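Side-chain contact in putative transcriptional regulator protein (Vibrio parahaemolyticus, PDB 3ER6), which probably acts as a sequence-specific DNA-binding transcription regulator, of which this chain is the DJ-1/PfpI-like part: residues Met176-Ile179 / Val180-Phe184. The protein carries 1 engineered substitution. Residues are numbered along the deposited sequence; the frame is centred on the assembly and turned at random.
Sequences MLEI and VEEYF
Ile179 and Tyr183 run alongside each other one turn apart on helix 173-184, an amphipathic helix packed against the central sheet of this DJ-1/PfpI-type alpha/beta domain. Ile179 can be followed outward. Its CB lies close to Val180 N, a spacing set by the backbone itself. CG2, anti to the backbone N, comes in at the edge of the Tyr183 ring, in its plane, 3.8 Å from CD2. The other branch, through CG1, sends CD1 past the Glu182 side chain, 4.1 Å from its OE2. Ile179 and Tyr183 both reach Ile77 and Lys110 on the neighbouring strands, so the aliphatic-aromatic pair faces the sheet. The same ring edge also meets the Ile179 carbonyl, whose O lies 3.3 Å from Tyr183 CD2, near the ring plane, while accepting the helical bond from Tyr183 N. On the polar flank, two carboxylates approach, OE1 of Glu178 and OE2 of Glu182 being 4.5 Å apart with their planes turned 53° against each other. Outside partners probably ease this repulsion: Lys110 forms a salt bridge with Glu182 OE1, Tyr164 OH hydrogen-bonds its OE2, and Arg189 makes a long, weak ion pair with Glu178 OE2. Glu181, fully extended (chi1 -180°, chi2 173°), carries its carboxylate to a salt bridge with Arg189 of helix 186-195, tying the two final helices together. Val180 packs against Leu31 and Ala34 of helix 22-37, and its CG2 sits just 3.2 Å from Met176 O, the carbonyl oxygen that accepts the hydrogen bond from Val180 N.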
loop_
_atom_site.group_PDB
_atom_site.type_symbol
_atom_site.label_atom_id
_atom_site.label_comp_id
_atom_site.label_asym_id
_atom_site.label_seq_id
_atom_site.Cartn_x
_atom_site.Cartn_y
_atom_site.Cartn_z
ATOM N N MET A 176 9.474 -0.586 8.956
ATOM C CA MET A 176 8.591 -1.679 9.362
ATOM C C MET A 176 9.427 -2.909 9.845
ATOM O O MET A 176 9.127 -3.533 10.868
ATOM C CB MET A 176 7.626 -2.025 8.206
ATOM C CG MET A 176 6.372 -1.055 8.122
ATOM S SD MET A 176 5.585 -0.238 9.543
ATOM C CE MET A 176 5.279 1.422 8.901
ATOM N N LEU A 177 10.500 -3.213 9.121
ATOM C CA LEU A 177 11.373 -4.340 9.517
ATOM C C LEU A 177 12.142 -4.064 10.804
ATOM O O LEU A 177 12.388 -4.967 11.591
ATOM C CB LEU A 177 12.367 -4.715 8.407
ATOM C CG LEU A 177 11.698 -5.219 7.132
ATOM C CD1 LEU A 177 12.781 -5.479 6.113
ATOM C CD2 LEU A 177 10.845 -6.489 7.388
ATOM N N GLU A 178 12.496 -2.808 11.017
ATOM C CA GLU A 178 13.117 -2.448 12.259
ATOM C C GLU A 178 12.197 -2.768 13.415
ATOM O O GLU A 178 12.605 -3.439 14.343
ATOM C CB GLU A 178 13.492 -0.969 12.253
ATOM C CG GLU A 178 14.423 -0.611 13.385
ATOM C CD GLU A 178 15.779 -1.344 13.295
ATOM O OE1 GLU A 178 16.243 -1.739 14.375
ATOM O OE2 GLU A 178 16.355 -1.537 12.177
ATOM N N ILE A 179 10.945 -2.342 13.322
ATOM C CA ILE A 179 9.962 -2.592 14.355
ATOM C C ILE A 179 9.739 -4.105 14.480
ATOM O O ILE A 179 9.697 -4.650 15.609
ATOM C CB ILE A 179 8.636 -1.885 13.991
ATOM C CG1 ILE A 179 8.768 -0.355 14.081
ATOM C CG2 ILE A 179 7.469 -2.408 14.811
ATOM C CD1 ILE A 179 9.165 0.048 15.356
ATOM N N VAL A 180 9.639 -4.804 13.332
ATOM C CA VAL A 180 9.559 -6.270 13.378
ATOM C C VAL A 180 10.733 -6.879 14.142
ATOM O O VAL A 180 10.517 -7.741 14.966
ATOM C CB VAL A 180 9.453 -6.926 11.966
ATOM C CG1 VAL A 180 9.558 -8.487 12.068
ATOM C CG2 VAL A 180 8.130 -6.542 11.379
ATOM N N GLU A 181 11.971 -6.434 13.888
ATOM C CA GLU A 181 13.092 -7.052 14.589
ATOM C C GLU A 181 13.010 -6.779 16.108
ATOM O O GLU A 181 13.220 -7.663 16.916
ATOM C CB GLU A 181 14.426 -6.577 14.002
ATOM C CG GLU A 181 15.560 -7.210 14.707
ATOM C CD GLU A 181 16.886 -6.914 14.052
ATOM O OE1 GLU A 181 16.904 -6.430 12.897
ATOM O OE2 GLU A 181 17.899 -7.178 14.717
ATOM N N GLU A 182 12.653 -5.563 16.469
ATOM C CA GLU A 182 12.463 -5.197 17.890
ATOM C C GLU A 182 11.514 -6.096 18.638
ATOM O O GLU A 182 11.832 -6.502 19.756
ATOM C CB GLU A 182 11.982 -3.755 18.011
ATOM C CG GLU A 182 13.070 -2.820 17.616
ATOM C CD GLU A 182 12.792 -1.383 18.025
ATOM O OE1 GLU A 182 12.565 -1.154 19.256
ATOM O OE2 GLU A 182 12.836 -0.508 17.105
ATOM N N TYR A 183 10.352 -6.408 18.055
ATOM C CA TYR A 183 9.368 -7.209 18.794
ATOM C C TYR A 183 9.500 -8.694 18.631
ATOM O O TYR A 183 9.171 -9.437 19.568
ATOM C CB TYR A 183 7.954 -6.795 18.397
ATOM C CG TYR A 183 7.598 -5.433 18.943
ATOM C CD1 TYR A 183 7.236 -5.281 20.290
ATOM C CD2 TYR A 183 7.630 -4.317 18.137
ATOM C CE1 TYR A 183 6.909 -4.041 20.803
ATOM C CE2 TYR A 183 7.301 -3.037 18.645
ATOM C CZ TYR A 183 6.949 -2.913 19.990
ATOM O OH TYR A 183 6.604 -1.673 20.518
ATOM N N PHE A 184 9.933 -9.121 17.431
ATOM C CA PHE A 184 9.890 -10.521 17.052
ATOM C C PHE A 184 11.275 -11.146 16.795
ATOM O O PHE A 184 11.398 -12.370 16.711
ATOM C CB PHE A 184 8.985 -10.733 15.818
ATOM C CG PHE A 184 7.582 -10.271 16.011
ATOM C CD1 PHE A 184 6.797 -10.806 17.035
ATOM C CD2 PHE A 184 7.026 -9.313 15.178
ATOM C CE1 PHE A 184 5.492 -10.387 17.231
ATOM C CE2 PHE A 184 5.706 -8.896 15.368
ATOM C CZ PHE A 184 4.939 -9.427 16.387
#